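Local coordinates for WbbM protein (Klebsiella pneumoniae, PDB 6U4B) that probably acts as a bifunctional, trimeric glycosyltransferase that polymerises O-antigen, joining a DUF4422 region and a magnesium-binding family 8 region in one chain, at residues Y86-W89 with K90-L94; C80-T83 with A84-W87; M465-P468 with D469-F472. All blocks are in the same frame, centred on the assembly; numbering follows the deposited sequence.

Contact 1: Y86-W89 with K90-L94; sequences YWVW and KNEEL
Lys90 N, Asn91 N and Glu92 N reach back to the carbonyl oxygens of Tyr86, Trp87 and Val88, the i to i+4 bonds of the last turn of helix 82-91, beyond which Glu92 leaves helical geometry. Lys90 serves two of the three rings, those of Tyr86 and Trp89. A chi1 of -68° puts its CG over one face of the Tyr86 ring in a CH-pi contact, with CG 3.7 Å from Tyr86 CZ, and the bend at chi2 sends the rest of the chain along Trp89: CE lies 3.5 Å from the centroid of the indole six-membered ring, and NZ makes a cation-pi contact at 3.7 Å from the same centroid. A long, flexible chain suits this place, since its methylenes lie on aromatic carbon while the ammonium stays near the surface. Asn91 works differently. Its ND2 gives a hydrogen bond to Trp87 O, 2.8 Å away, in the carbonyl plane and on a lone pair, and in doing so passes over one face of the indole, 3.2 Å from Trp87 CD1. Trp87 O thus accepts both the backbone and the side-chain N-H of Asn91, which fastens the helix end; ND2 also bonds Asp70 O. Glu92 CG packs 3.5 Å from Trp87 CZ3, while its OE2 bonds Tyr32 OH. Val88 CG1 and Leu94 CD2 add an apolar touch. On the buried side Val88 rests on strands 47-51 and 97-102, whereas Trp89 and Leu94 lean on helix 220-240.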
loop_
_atom_site.group_PDB
_atom_site.type_symbol
_atom_site.label_atom_id
_atom_site.label_comp_id
_atom_site.label_asym_id
_atom_site.label_seq_id
_atom_site.Cartn_x
_atom_site.Cartn_y
_atom_site.Cartn_z
ATOM N N TYR A 86 21.078 -39.088 4.965
ATOM C CA TYR A 86 20.310 -38.749 6.161
ATOM C C TYR A 86 18.813 -38.755 5.875
ATOM O O TYR A 86 18.024 -39.305 6.653
ATOM C CB TYR A 86 20.749 -37.384 6.694
ATOM C CG TYR A 86 20.050 -36.966 7.970
ATOM C CD1 TYR A 86 18.846 -36.272 7.935
ATOM C CD2 TYR A 86 20.596 -37.267 9.213
ATOM C CE1 TYR A 86 18.206 -35.894 9.098
ATOM C CE2 TYR A 86 19.962 -36.891 10.381
ATOM C CZ TYR A 86 18.769 -36.206 10.318
ATOM O OH TYR A 86 18.135 -35.833 11.481
ATOM N N TRP A 87 18.405 -38.147 4.756
ATOM C CA TRP A 87 16.981 -38.024 4.454
ATOM C C TRP A 87 16.335 -39.388 4.249
ATOM O O TRP A 87 15.220 -39.631 4.728
ATOM C CB TRP A 87 16.775 -37.146 3.220
ATOM C CG TRP A 87 15.331 -36.967 2.858
ATOM C CD1 TRP A 87 14.477 -36.013 3.334
ATOM C CD2 TRP A 87 14.568 -37.768 1.948
ATOM N NE1 TRP A 87 13.233 -36.169 2.775
ATOM C CE2 TRP A 87 13.262 -37.239 1.920
ATOM C CE3 TRP A 87 14.864 -38.880 1.151
ATOM C CZ2 TRP A 87 12.252 -37.784 1.128
ATOM C CZ3 TRP A 87 13.861 -39.419 0.366
ATOM C CH2 TRP A 87 12.572 -38.871 0.361
ATOM N N VAL A 88 17.015 -40.291 3.537
ATOM C CA VAL A 88 16.489 -41.641 3.355
ATOM C C VAL A 88 16.418 -42.364 4.692
ATOM O O VAL A 88 15.430 -43.046 4.999
ATOM C CB VAL A 88 17.352 -42.414 2.338
ATOM C CG1 VAL A 88 16.908 -43.864 2.259
ATOM C CG2 VAL A 88 17.283 -41.759 0.967
ATOM N N TRP A 89 17.460 -42.213 5.513
ATOM C CA TRP A 89 17.509 -42.865 6.817
ATOM C C TRP A 89 16.315 -42.480 7.683
ATOM O O TRP A 89 15.699 -43.342 8.320
ATOM C CB TRP A 89 18.824 -42.500 7.511
ATOM C CG TRP A 89 18.950 -42.938 8.939
ATOM C CD1 TRP A 89 18.455 -44.079 9.499
ATOM C CD2 TRP A 89 19.623 -42.234 9.988
ATOM N NE1 TRP A 89 18.779 -44.129 10.834
ATOM C CE2 TRP A 89 19.496 -43.007 11.158
ATOM C CE3 TRP A 89 20.321 -41.023 10.052
ATOM C CZ2 TRP A 89 20.042 -42.609 12.379
ATOM C CZ3 TRP A 89 20.862 -40.629 11.264
ATOM C CH2 TRP A 89 20.719 -41.420 12.410
ATOM N N LYS A 90 15.960 -41.196 7.703
ATOM C CA LYS A 90 14.950 -40.701 8.631
ATOM C C LYS A 90 13.529 -40.752 8.086
ATOM O O LYS A 90 12.581 -40.763 8.881
ATOM C CB LYS A 90 15.268 -39.258 9.035
ATOM C CG LYS A 90 16.510 -39.116 9.889
ATOM C CD LYS A 90 16.389 -39.944 11.158
ATOM C CE LYS A 90 17.544 -39.671 12.105
ATOM N NZ LYS A 90 17.448 -40.499 13.339
ATOM N N ASN A 91 13.346 -40.786 6.765
ATOM C CA ASN A 91 12.027 -40.576 6.185
ATOM C C ASN A 91 11.541 -41.684 5.262
ATOM O O ASN A 91 10.327 -41.800 5.063
ATOM C CB ASN A 91 11.997 -39.249 5.408
ATOM C CG ASN A 91 12.461 -38.074 6.249
ATOM O OD1 ASN A 91 11.717 -37.565 7.089
ATOM N ND2 ASN A 91 13.696 -37.639 6.028
ATOM N N GLU A 92 12.428 -42.495 4.699
ATOM C CA GLU A 92 12.038 -43.476 3.697
ATOM C C GLU A 92 11.737 -44.831 4.327
ATOM O O GLU A 92 12.366 -45.240 5.307
ATOM C CB GLU A 92 13.138 -43.639 2.647
ATOM C CG GLU A 92 13.091 -42.623 1.523
ATOM C CD GLU A 92 11.932 -42.861 0.575
ATOM O OE1 GLU A 92 10.806 -42.408 0.877
ATOM O OE2 GLU A 92 12.147 -43.514 -0.468
ATOM N N GLU A 93 10.760 -45.528 3.746
ATOM C CA GLU A 93 10.532 -46.933 4.061
ATOM C C GLU A 93 11.592 -47.753 3.338
ATOM O O GLU A 93 11.583 -47.853 2.106
ATOM C CB GLU A 93 9.123 -47.366 3.666
ATOM C CG GLU A 93 8.123 -47.291 4.809
ATOM C CD GLU A 93 6.910 -48.173 4.588
ATOM O OE1 GLU A 93 6.329 -48.123 3.484
ATOM O OE2 GLU A 93 6.541 -48.923 5.518
ATOM N N LEU A 94 12.506 -48.340 4.103
ATOM C CA LEU A 94 13.718 -48.921 3.544
ATOM C C LEU A 94 13.432 -50.274 2.908
ATOM O O LEU A 94 12.818 -51.148 3.528
ATOM C CB LEU A 94 14.775 -49.064 4.636
ATOM C CG LEU A 94 14.895 -47.842 5.547
ATOM C CD1 LEU A 94 15.787 -48.151 6.729
ATOM C CD2 LEU A 94 15.419 -46.638 4.778
#

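Contact 2: C80-T83 with A84-W87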
loop_
_atom_site.group_PDB
_atom_site.type_symbol
_atom_site.label_atom_id
_atom_site.label_comp_id
_atom_site.label_asym_id
_atom_site.label_seq_id
_atom_site.Cartn_x
_atom_site.Cartn_y
_atom_site.Cartn_z
ATOM N N CYS A 80 27.616 -32.776 1.912
ATOM C CA CYS A 80 27.563 -33.298 0.535
ATOM C C CYS A 80 26.437 -34.333 0.476
ATOM O O CYS A 80 25.365 -34.106 1.059
ATOM C CB CYS A 80 28.930 -33.807 0.116
ATOM S SG CYS A 80 30.125 -32.501 -0.241
ATOM N N GLU A 81 26.648 -35.475 -0.189
ATOM C CA GLU A 81 25.593 -36.465 -0.376
ATOM C C GLU A 81 25.127 -37.118 0.919
ATOM O O GLU A 81 24.179 -37.909 0.877
ATOM C CB GLU A 81 26.054 -37.555 -1.342
ATOM C CG GLU A 81 25.835 -37.229 -2.800
ATOM C CD GLU A 81 27.107 -36.836 -3.512
ATOM O OE1 GLU A 81 27.973 -36.197 -2.879
ATOM O OE2 GLU A 81 27.242 -37.177 -4.706
ATOM N N LEU A 82 25.765 -36.825 2.055
ATOM C CA LEU A 82 25.254 -37.331 3.327
ATOM C C LEU A 82 23.844 -36.827 3.609
ATOM O O LEU A 82 23.081 -37.493 4.319
ATOM C CB LEU A 82 26.195 -36.942 4.463
ATOM C CG LEU A 82 27.510 -37.713 4.543
ATOM C CD1 LEU A 82 28.402 -37.142 5.628
ATOM C CD2 LEU A 82 27.244 -39.190 4.789
ATOM N N THR A 83 23.475 -35.666 3.053
ATOM C CA THR A 83 22.115 -35.160 3.216
ATOM C C THR A 83 21.093 -36.079 2.560
ATOM O O THR A 83 19.972 -36.214 3.061
ATOM C CB THR A 83 22.003 -33.741 2.646
ATOM O OG1 THR A 83 22.263 -33.763 1.237
ATOM C CG2 THR A 83 23.008 -32.825 3.312
ATOM N N ALA A 84 21.451 -36.709 1.438
ATOM C CA ALA A 84 20.573 -37.720 0.854
ATOM C C ALA A 84 20.526 -38.963 1.735
ATOM O O ALA A 84 19.447 -39.502 2.013
ATOM C CB ALA A 84 21.038 -38.072 -0.560
ATOM N N HIS A 85 21.697 -39.433 2.173
ATOM C CA HIS A 85 21.777 -40.533 3.128
ATOM C C HIS A 85 20.905 -40.261 4.349
ATOM O O HIS A 85 20.070 -41.090 4.728
ATOM C CB HIS A 85 23.244 -40.743 3.527
ATOM C CG HIS A 85 23.472 -41.851 4.512
ATOM N ND1 HIS A 85 24.736 -42.246 4.895
ATOM C CD2 HIS A 85 22.610 -42.642 5.193
ATOM C CE1 HIS A 85 24.643 -43.232 5.768
ATOM N NE2 HIS A 85 23.364 -43.491 5.967
ATOM N N TYR A 86 21.078 -39.088 4.965
ATOM C CA TYR A 86 20.310 -38.749 6.161
ATOM C C TYR A 86 18.813 -38.755 5.875
ATOM O O TYR A 86 18.024 -39.305 6.653
ATOM C CB TYR A 86 20.749 -37.384 6.694
ATOM C CG TYR A 86 20.050 -36.966 7.970
ATOM C CD1 TYR A 86 18.846 -36.272 7.935
ATOM C CD2 TYR A 86 20.596 -37.267 9.213
ATOM C CE1 TYR A 86 18.206 -35.894 9.098
ATOM C CE2 TYR A 86 19.962 -36.891 10.381
ATOM C CZ TYR A 86 18.769 -36.206 10.318
ATOM O OH TYR A 86 18.135 -35.833 11.481
ATOM N N TRP A 87 18.405 -38.147 4.756
ATOM C CA TRP A 87 16.981 -38.024 4.454
ATOM C C TRP A 87 16.335 -39.388 4.249
ATOM O O TRP A 87 15.220 -39.631 4.728
ATOM C CB TRP A 87 16.775 -37.146 3.220
ATOM C CG TRP A 87 15.331 -36.967 2.858
ATOM C CD1 TRP A 87 14.477 -36.013 3.334
ATOM C CD2 TRP A 87 14.568 -37.768 1.948
ATOM N NE1 TRP A 87 13.233 -36.169 2.775
ATOM C CE2 TRP A 87 13.262 -37.239 1.920
ATOM C CE3 TRP A 87 14.864 -38.880 1.151
ATOM C CZ2 TRP A 87 12.252 -37.784 1.128
ATOM C CZ3 TRP A 87 13.861 -39.419 0.366
ATOM C CH2 TRP A 87 12.572 -38.871 0.361
#
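The contact between Glu81 and His85 belongs to the first backbone bonds of the helix. His85 N gives a nearly straight bond to Glu81 O, 3.2 Å away, and Ala84 N gives a weak one to the same oxygen. Tyr86 N to Leu82 O is shorter, 2.6 Å, while Trp87 N bonds Thr83 O at 3.0 Å. Each bond of the i to i+4 series stiffens the first turns.

Among side-chain polar groups, Thr83 stands out. With chi1 at 63° its OG1 lies between the backbone N and the carbonyl carbon, close to the start of the helix, where it is 3.1 Å from Cys80 O and also meets Asp66 OD2. Thr83 N bonds the same Cys80 carbonyl, and Cys80, with positive phi, is the first residue to leave the preceding helix. Glu81 turns its carboxylate away to His102, where OE2 meets ND1.

Side-chain packing across the segments is light: Leu82 and His85 lie side by side, Leu82 CD2 4.0 Å from His85 ND1. A chi1 of 180° carries the imidazole away from the 80-83 segment, into a buried setting of Phe100, Phe223 and Phe231, and its NE2 bonds Ser227 OG. Ala84 is small enough to lie close against strands 29-35 and 47-51, where it touches Ser34 and Leu50.

The chemistry implies that the helix coheres through its own peptide groups, whereas its polar side chains are spent on tying it to the surrounding loops, strands and helix 220-240.

Contact 3: M465-P468 with D469-F472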
loop_
_atom_site.group_PDB
_atom_site.type_symbol
_atom_site.label_atom_id
_atom_site.label_comp_id
_atom_site.label_asym_id
_atom_site.label_seq_id
_atom_site.Cartn_x
_atom_site.Cartn_y
_atom_site.Cartn_z
ATOM N N MET A 465 2.307 -21.184 -45.012
ATOM C CA MET A 465 0.964 -20.806 -44.584
ATOM C C MET A 465 0.194 -20.353 -45.821
ATOM O O MET A 465 0.509 -19.309 -46.401
ATOM C CB MET A 465 1.019 -19.702 -43.529
ATOM C CG MET A 465 1.774 -20.083 -42.265
ATOM S SD MET A 465 1.621 -18.847 -40.960
ATOM C CE MET A 465 2.539 -17.495 -41.670
ATOM N N ASN A 466 -0.802 -21.143 -46.237
ATOM C CA ASN A 466 -1.572 -20.760 -47.418
ATOM C C ASN A 466 -2.299 -19.438 -47.201
ATOM O O ASN A 466 -2.476 -18.663 -48.148
ATOM C CB ASN A 466 -2.557 -21.869 -47.803
ATOM C CG ASN A 466 -3.785 -21.909 -46.916
ATOM O OD1 ASN A 466 -3.819 -22.634 -45.922
ATOM N ND2 ASN A 466 -4.825 -21.156 -47.296
ATOM N N ASN A 467 -2.681 -19.141 -45.962
ATOM C CA ASN A 467 -3.332 -17.879 -45.621
ATOM C C ASN A 467 -2.470 -17.112 -44.626
ATOM O O ASN A 467 -2.555 -17.357 -43.407
ATOM C CB ASN A 467 -4.727 -18.133 -45.058
ATOM C CG ASN A 467 -5.492 -16.855 -44.802
ATOM O OD1 ASN A 467 -5.086 -15.776 -45.238
ATOM N ND2 ASN A 467 -6.609 -16.967 -44.096
ATOM N N PRO A 468 -1.641 -16.173 -45.091
ATOM C CA PRO A 468 -0.798 -15.394 -44.164
ATOM C C PRO A 468 -1.592 -14.637 -43.116
ATOM O O PRO A 468 -1.008 -14.190 -42.119
ATOM C CB PRO A 468 -0.047 -14.428 -45.092
ATOM C CG PRO A 468 -0.128 -15.063 -46.461
ATOM C CD PRO A 468 -1.433 -15.793 -46.499
ATOM N N ASP A 469 -2.905 -14.498 -43.303
ATOM C CA ASP A 469 -3.724 -13.738 -42.371
ATOM C C ASP A 469 -3.934 -14.465 -41.048
ATOM O O ASP A 469 -4.359 -13.837 -40.074
ATOM C CB ASP A 469 -5.066 -13.415 -43.029
ATOM C CG ASP A 469 -5.824 -12.328 -42.303
ATOM O OD1 ASP A 469 -6.829 -12.647 -41.633
ATOM O OD2 ASP A 469 -5.403 -11.155 -42.389
ATOM N N GLU A 470 -3.637 -15.760 -40.981
ATOM C CA GLU A 470 -3.816 -16.527 -39.754
ATOM C C GLU A 470 -2.585 -16.499 -38.856
ATOM O O GLU A 470 -2.509 -17.274 -37.897
ATOM C CB GLU A 470 -4.197 -17.972 -40.089
ATOM C CG GLU A 470 -5.607 -18.109 -40.652
ATOM C CD GLU A 470 -5.913 -19.515 -41.123
ATOM O OE1 GLU A 470 -5.030 -20.388 -40.996
ATOM O OE2 GLU A 470 -7.034 -19.749 -41.625
ATOM N N TYR A 471 -1.630 -15.619 -39.141
ATOM C CA TYR A 471 -0.435 -15.492 -38.320
ATOM C C TYR A 471 -0.810 -14.993 -36.927
ATOM O O TYR A 471 -1.468 -13.958 -36.786
ATOM C CB TYR A 471 0.544 -14.531 -38.989
ATOM C CG TYR A 471 1.929 -14.507 -38.388
ATOM C CD1 TYR A 471 2.221 -13.706 -37.289
ATOM C CD2 TYR A 471 2.953 -15.273 -38.932
ATOM C CE1 TYR A 471 3.490 -13.673 -36.747
ATOM C CE2 TYR A 471 4.223 -15.251 -38.397
ATOM C CZ TYR A 471 4.489 -14.451 -37.306
ATOM O OH TYR A 471 5.756 -14.429 -36.774
ATOM N N PHE A 472 -0.396 -15.728 -35.898
ATOM C CA PHE A 472 -0.762 -15.420 -34.524
ATOM C C PHE A 472 0.439 -14.893 -33.747
ATOM O O PHE A 472 1.590 -15.227 -34.042
ATOM C CB PHE A 472 -1.339 -16.651 -33.809
ATOM C CG PHE A 472 -0.341 -17.761 -33.594
ATOM C CD1 PHE A 472 0.494 -17.763 -32.485
ATOM C CD2 PHE A 472 -0.254 -18.815 -34.490
ATOM C CE1 PHE A 472 1.406 -18.781 -32.284
ATOM C CE2 PHE A 472 0.654 -19.838 -34.292
ATOM C CZ PHE A 472 1.485 -19.820 -33.190
#
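Asn467 and Asp469 meet where the loop after helix 455-461 tightens into a short turn. Asn467 has its CG anti to the backbone N (chi1 -175°), which swings the amide forward along the chain. OD1 then accepts Asp469 N at 3.2 Å, although the donor sits well above the amide plane, 68° out of it, so this bond uses no lone pair. OD1 also lies 3.2 Å from Asp469 CB, and the two side chains run alongside one another with their flat ends nearly parallel. Asparagine suits the position because its short side chain can reach the backbone N-H two residues on, the pattern of an Asx turn.

The main chain of the same residue is used as well: Glu470 N bonds Asn467 O over 3.1 Å, almost straight, and Tyr471 N adds a weak bond to Pro468 O. Pro468, whose ring restricts phi, fits a turn of this kind and packs on Leu459 and Gln460. Glu470 stretches out beyond CG and crosses the Asn467 amide at about a right angle, its CG 3.8 Å from Asn467 ND2.

On the buried side, Met465 bends at chi3 (-68°) to bring its CE against the edge of the Tyr471 ring, near the ring plane and 3.6 Å from CD2. A flexible thioether suits such a fit. Tyr471 OH is held by Asp508 and Gln507, and the Tyr471 side chain lies about 12 Å from a bound magnesium ion.

The chemistry is thus two-sided: peptide and amide groups fix the shape of the turn, while methionine and tyrosine seat it against helices 455-461 and 505-513, some way from the magnesium site and not part of it.

From the N terminus the chain first meets contact 2, in the first turns of helix 82-91, and then contact 1, which closes it; the two overlap at Tyr86 and Trp87 and follow each other along one helix, their centres 10 Å apart. Neither closes a long loop, for each joins residues only a turn apart. Together they set that helix against helix 220-240 and strands 29-35, 47-51 and 97-102, within the DUF4422 range. Contact 3 comes much later, in the family 8 range, turning the chain from helix 455-461 into strand 472-473. Its centre is about 55 Å from the centre of contact 2, across the chain's centre, with no touch.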